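Local coordinates for protein R-imine reductase (Streptomyces kanamyceticus, PDB 3ZGY) that catalyses the NADPH-dependent, R-selective reduction of an imine substrate, at residues Ile263-Ser266 with Glu267-Val271; Gly212-Ala215 with Thr216-Ala219; Leu191-Met194 with Trp195-Asn199. All coordinates share one frame; numbering follows the deposited sequence.

Interaction 1 (Ile263-Ser266 with Glu267-Val271); sequences IHES and EFLGV
Glu267 folds back along Ile263, one turn earlier in helix 252-269, close to where the helix closes in a Schellman motif. Its CG lies anti to its own carbonyl carbon, chi1 -84°, which lays the chain back along the preceding turn. CB sits 3.6 Å from Ile263 O. CG follows at 3.7 Å from Ile263 O. Beyond CG the chain is extended, and it runs beside the Ile263 side chain, pointing the same way. CD passes 3.9 Å from Ile263 CG2. At the tip the two carboxylate oxygens have different surroundings. OE2 lies 3.7 Å from Ile263 CG2 and forms a salt bridge with Arg277 of helix 274-291. OE1 is at the edge of the His264 ring, near its plane, but without a bond to it.

Glu265 and Leu269 meet on another side of the helix. The Glu265 chain bends at chi2 (80°), so its end comes near Leu269, and OE2 lies 3.5 Å from Leu269 CD1. That carboxylate belongs to the dimer interface: OE2 is hydrogen-bonded to Ser114 OG of the second subunit, and Leu269 packs on Leu185 of that subunit.

Glu267, Phe268 and Leu269 each give their N-H to the carbonyl four residues back. Gly270 then takes a positive phi of 77° and turns the chain out of the helix. Gly270 N bonds to Glu267 O, and Val271 N reaches back to Ser266 O at 3.1 Å. These are the two bonds of the Schellman motif. Ser266 OG is hydrogen-bonded to Leu262 O, one turn back. On the same residue, CB touches Val271 CG2 at 3.9 Å.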
# COMPACT_ATOMS: atom_id res chain seq x y z
N ILE D 263 -1.29 -0.90 19.02
CA ILE D 263 -1.99 0.21 19.62
C ILE D 263 -1.30 0.70 20.86
O ILE D 263 -1.10 1.92 21.03
CB ILE D 263 -3.44 -0.12 19.97
CG1 ILE D 263 -4.21 -0.33 18.68
CG2 ILE D 263 -4.09 1.07 20.66
CD1 ILE D 263 -5.61 -0.82 18.85
N HIS D 264 -0.96 -0.24 21.76
CA HIS D 264 -0.31 0.11 23.05
C HIS D 264 1.01 0.79 22.78
O HIS D 264 1.33 1.85 23.34
CB HIS D 264 -0.12 -1.13 23.90
CG HIS D 264 -1.40 -1.69 24.41
ND1 HIS D 264 -1.55 -3.01 24.77
CD2 HIS D 264 -2.62 -1.10 24.61
CE1 HIS D 264 -2.80 -3.22 25.16
NE2 HIS D 264 -3.46 -2.08 25.08
N GLU D 265 1.77 0.19 21.88
CA GLU D 265 3.00 0.79 21.46
C GLU D 265 2.84 2.26 21.05
O GLU D 265 3.54 3.15 21.51
CB GLU D 265 3.58 -0.05 20.35
CG GLU D 265 4.96 0.40 19.93
CD GLU D 265 6.05 -0.09 20.86
OE1 GLU D 265 6.47 -1.26 20.68
OE2 GLU D 265 6.46 0.71 21.74
N SER D 266 1.85 2.52 20.21
CA SER D 266 1.69 3.85 19.66
C SER D 266 1.26 4.86 20.70
O SER D 266 1.81 5.96 20.79
CB SER D 266 0.69 3.78 18.51
OG SER D 266 1.17 2.90 17.52
N GLU D 267 0.28 4.46 21.51
CA GLU D 267 -0.20 5.31 22.61
C GLU D 267 0.94 5.63 23.54
O GLU D 267 1.25 6.79 23.78
CB GLU D 267 -1.34 4.63 23.37
CG GLU D 267 -2.72 4.83 22.72
CD GLU D 267 -3.81 3.91 23.29
OE1 GLU D 267 -3.52 3.10 24.22
OE2 GLU D 267 -4.97 4.02 22.79
N PHE D 268 1.63 4.59 23.99
CA PHE D 268 2.75 4.76 24.89
C PHE D 268 3.88 5.63 24.39
O PHE D 268 4.49 6.30 25.19
CB PHE D 268 3.32 3.42 25.27
CG PHE D 268 4.30 3.48 26.40
CD1 PHE D 268 3.88 3.72 27.69
CD2 PHE D 268 5.66 3.30 26.16
CE1 PHE D 268 4.78 3.78 28.72
CE2 PHE D 268 6.57 3.35 27.19
CZ PHE D 268 6.13 3.60 28.48
N LEU D 269 4.22 5.60 23.11
CA LEU D 269 5.31 6.42 22.63
C LEU D 269 4.83 7.82 22.29
O LEU D 269 5.62 8.69 21.88
CB LEU D 269 5.96 5.79 21.42
CG LEU D 269 6.51 4.36 21.59
CD1 LEU D 269 6.97 3.84 20.26
CD2 LEU D 269 7.66 4.38 22.57
N GLY D 270 3.53 8.04 22.42
CA GLY D 270 2.96 9.35 22.17
C GLY D 270 2.81 9.68 20.71
O GLY D 270 2.78 10.86 20.35
N VAL D 271 2.80 8.69 19.84
CA VAL D 271 2.55 8.98 18.44
C VAL D 271 1.07 8.68 18.22
O VAL D 271 0.41 8.07 19.04
CB VAL D 271 3.43 8.16 17.48
CG1 VAL D 271 4.89 8.38 17.81
CG2 VAL D 271 3.11 6.68 17.54

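Interaction 2 (Gly212-Ala215 with Thr216-Ala219)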
# COMPACT_ATOMS: atom_id res chain seq x y z
N GLY D 212 15.06 7.62 17.37
CA GLY D 212 16.08 8.26 16.60
C GLY D 212 16.49 7.51 15.33
O GLY D 212 17.40 7.94 14.67
N VAL D 213 15.82 6.43 14.92
CA VAL D 213 16.11 5.93 13.57
C VAL D 213 15.50 6.81 12.46
O VAL D 213 14.33 7.15 12.49
CB VAL D 213 15.91 4.41 13.35
CG1 VAL D 213 15.26 3.74 14.53
CG2 VAL D 213 15.21 4.09 12.04
N ASP D 214 16.34 7.19 11.50
CA ASP D 214 15.98 8.03 10.36
C ASP D 214 15.08 7.31 9.38
O ASP D 214 15.17 6.06 9.20
CB ASP D 214 17.20 8.37 9.52
CG ASP D 214 18.23 9.16 10.25
OD1 ASP D 214 17.86 10.12 10.97
OD2 ASP D 214 19.41 8.82 10.06
N ALA D 215 14.25 8.11 8.70
CA ALA D 215 13.35 7.58 7.66
C ALA D 215 14.11 6.88 6.56
O ALA D 215 13.67 5.80 6.12
CB ALA D 215 12.48 8.68 7.09
N THR D 216 15.26 7.43 6.15
CA THR D 216 16.04 6.78 5.07
C THR D 216 16.64 5.45 5.48
O THR D 216 16.91 4.61 4.62
CB THR D 216 17.16 7.65 4.48
OG1 THR D 216 18.15 7.83 5.47
CG2 THR D 216 16.69 9.01 4.06
N THR D 217 16.82 5.23 6.79
CA THR D 217 17.35 3.95 7.24
C THR D 217 16.27 2.89 7.17
O THR D 217 16.51 1.72 6.88
CB THR D 217 17.85 4.03 8.69
OG1 THR D 217 18.91 4.97 8.78
CG2 THR D 217 18.39 2.70 9.11
N PHE D 218 15.06 3.36 7.45
CA PHE D 218 13.85 2.54 7.59
C PHE D 218 13.37 2.05 6.19
O PHE D 218 13.02 0.86 6.02
CB PHE D 218 12.82 3.42 8.38
CG PHE D 218 11.38 3.02 8.24
CD1 PHE D 218 10.98 1.72 8.50
CD2 PHE D 218 10.40 3.97 7.90
CE1 PHE D 218 9.65 1.34 8.38
CE2 PHE D 218 9.07 3.61 7.80
CZ PHE D 218 8.69 2.29 8.03
N ALA D 219 13.39 2.97 5.21
CA ALA D 219 12.76 2.73 3.88
C ALA D 219 13.11 1.41 3.18
O ALA D 219 12.23 0.70 2.69
CB ALA D 219 13.04 3.91 2.95
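The Phe218 ring is approached obliquely by Ala215 O, 4.1 Å from its CD2. Phe201 of helix 182-209 meets the ring with its own ring, the planes about 10° apart. Leu208 and Ala205 of that helix also touch Phe218, as does Ala189 of the second subunit. Phe218 CG is anti to the backbone N, chi1 160°, and this carries the ring away from the loop. Val213 CG2 is 4.3 Å from Thr217 CB and 4.4 Å from Phe218 CB, at the root of the ring's side chain. The Asp214 and Thr217 side chains cross at an angle, with Asp214 CB 3.9 Å from Thr217 OG1.

Residues 212-215 run from the end of helix 182-209 into helix 215-230. Gly212, with positive phi, is the C-prime residue of a Schellman motif that closes the first helix. Asp214 is the N-cap of the second, yet its side chain makes no capping bond. Instead, Asp241 of the second subunit takes the N-H groups of Ala215 and Thr216, one on each carboxylate oxygen. Asp214 O accepts from Phe218 N at 3.2 Å and weakly from Thr217 N. Ala219 N bonds to Ala215 O at 3.0 Å.

Interaction 3 (Leu191-Met194 with Trp195-Asn199); sequences LVMM and WSILN
Met194 CE lies over the face of the Trp195 five-membered ring, 3.5 Å from its centroid and 25° off the ring normal. The Met194 chain leaves the backbone extended and then bends at chi3 (72°). That bend brings the methyl back over the ring of the next residue. Met194 SD stands further above the ring, 5.1 Å from the centroid of the five-membered ring, a Met-aromatic contact at a distance. Leu191 covers the other part of the indole on the same face. Its CB makes an off-centre CH-pi contact, 4.3 Å from the centroid of the six-membered ring. Further round the helix, Met193 and Ile197 cross, with Met193 CG 3.9 Å from Ile197 CD1. Met194 CG faces Leu198 CD1 at 4.3 Å, a looser contact.

All of this lies on helix 182-209, the long helix that leads from the Rossmann-type domain to the C-terminal helices. Leu191 and Trp195, Met193 and Ile197, and Met194 and Leu198 are each one turn apart, whereas Met194 and Trp195 are neighbours in sequence. Trp195 N bonds to Leu191 O at 3.0 Å. The Leu191 side chain is about 7 Å from that of Ser111, a residue that binds NADP(+) in another structure of this protein; no cofactor is bound to this chain.

The polar contacts are at Ser196, the indole N-H and Asn199. Val192 O accepts from Ser196 N at 3.0 Å and, weakly, from Ser196 OG. The second subunit adds further polar contacts. Trp195 NE1 bonds to His255 ND1 of that subunit, and the indole also meets the ring of its Tyr296. The hydroxyl of the same Tyr296 is hydrogen-bonded to Asn199 OD1.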
# COMPACT_ATOMS: atom_id res chain seq x y z
N LEU D 191 -6.02 4.58 -5.88
CA LEU D 191 -5.86 5.67 -4.93
C LEU D 191 -5.98 5.26 -3.46
O LEU D 191 -5.17 5.64 -2.63
CB LEU D 191 -6.89 6.75 -5.19
CG LEU D 191 -6.66 7.51 -6.50
CD1 LEU D 191 -7.94 8.30 -6.78
CD2 LEU D 191 -5.47 8.45 -6.47
N VAL D 192 -6.97 4.46 -3.12
CA VAL D 192 -7.11 4.08 -1.73
C VAL D 192 -5.91 3.23 -1.28
O VAL D 192 -5.52 3.28 -0.13
CB VAL D 192 -8.45 3.37 -1.43
CG1 VAL D 192 -8.41 1.93 -1.86
CG2 VAL D 192 -8.72 3.39 0.04
N MET D 193 -5.34 2.46 -2.20
CA MET D 193 -4.17 1.63 -1.89
C MET D 193 -2.98 2.53 -1.72
O MET D 193 -2.15 2.31 -0.86
CB MET D 193 -3.88 0.64 -3.02
CG MET D 193 -2.57 -0.10 -2.89
SD MET D 193 -2.58 -1.07 -1.42
CE MET D 193 -3.56 -2.49 -1.91
N MET D 194 -2.93 3.57 -2.52
CA MET D 194 -1.80 4.46 -2.48
C MET D 194 -1.79 5.16 -1.13
O MET D 194 -0.78 5.15 -0.47
CB MET D 194 -1.85 5.46 -3.66
CG MET D 194 -0.82 6.55 -3.58
SD MET D 194 -1.14 7.98 -4.58
CE MET D 194 -2.49 8.78 -3.71
N TRP D 195 -2.89 5.84 -0.76
CA TRP D 195 -2.97 6.54 0.51
C TRP D 195 -2.76 5.57 1.65
O TRP D 195 -2.17 5.91 2.65
CB TRP D 195 -4.31 7.27 0.70
CG TRP D 195 -4.41 8.44 -0.19
CD1 TRP D 195 -3.45 9.35 -0.39
CD2 TRP D 195 -5.49 8.80 -1.02
NE1 TRP D 195 -3.85 10.28 -1.27
CE2 TRP D 195 -5.10 9.97 -1.70
CE3 TRP D 195 -6.75 8.28 -1.26
CZ2 TRP D 195 -5.94 10.62 -2.63
CZ3 TRP D 195 -7.60 8.93 -2.15
CH2 TRP D 195 -7.18 10.09 -2.83
N SER D 196 -3.22 4.35 1.48
CA SER D 196 -3.06 3.36 2.50
C SER D 196 -1.58 3.10 2.79
O SER D 196 -1.19 2.98 3.97
CB SER D 196 -3.79 2.06 2.15
OG SER D 196 -5.11 2.03 2.68
N ILE D 197 -0.78 3.02 1.74
CA ILE D 197 0.63 2.68 1.85
C ILE D 197 1.40 3.84 2.41
O ILE D 197 2.25 3.68 3.26
CB ILE D 197 1.21 2.28 0.51
CG1 ILE D 197 0.73 0.89 0.13
CG2 ILE D 197 2.73 2.27 0.54
CD1 ILE D 197 0.98 0.61 -1.35
N LEU D 198 1.08 5.03 1.94
CA LEU D 198 1.79 6.19 2.43
C LEU D 198 1.51 6.37 3.90
O LEU D 198 2.39 6.71 4.64
CB LEU D 198 1.39 7.47 1.66
CG LEU D 198 1.74 7.42 0.19
CD1 LEU D 198 1.30 8.71 -0.46
CD2 LEU D 198 3.22 7.20 -0.06
N ASN D 199 0.26 6.18 4.30
CA ASN D 199 -0.10 6.32 5.68
C ASN D 199 0.54 5.26 6.57
O ASN D 199 1.00 5.57 7.64
CB ASN D 199 -1.60 6.28 5.84
CG ASN D 199 -2.24 7.61 5.56
OD1 ASN D 199 -1.59 8.56 5.09
ND2 ASN D 199 -3.53 7.67 5.78

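Overall arrangement
All three contacts are local, each within one run of chain, and all touch the second subunit. Interaction 3 is the buried one. Its centre is about 13 Å from the centre of the chain, in the middle of helix 182-209, and it rests on sulfur, methyl and indole packing. Interactions 1 and 2 are partly buried, their centres about 34 and 30 Å from that of the chain, and both involve helix ends. Interaction 2 starts helix 215-230, with a carboxylate from the other subunit at its N-terminus. Interaction 1 ends helix 252-269, and its acidic side chains bond to an arginine of the same chain and a serine of the second subunit. The three centres are about 18 to 22 Å apart.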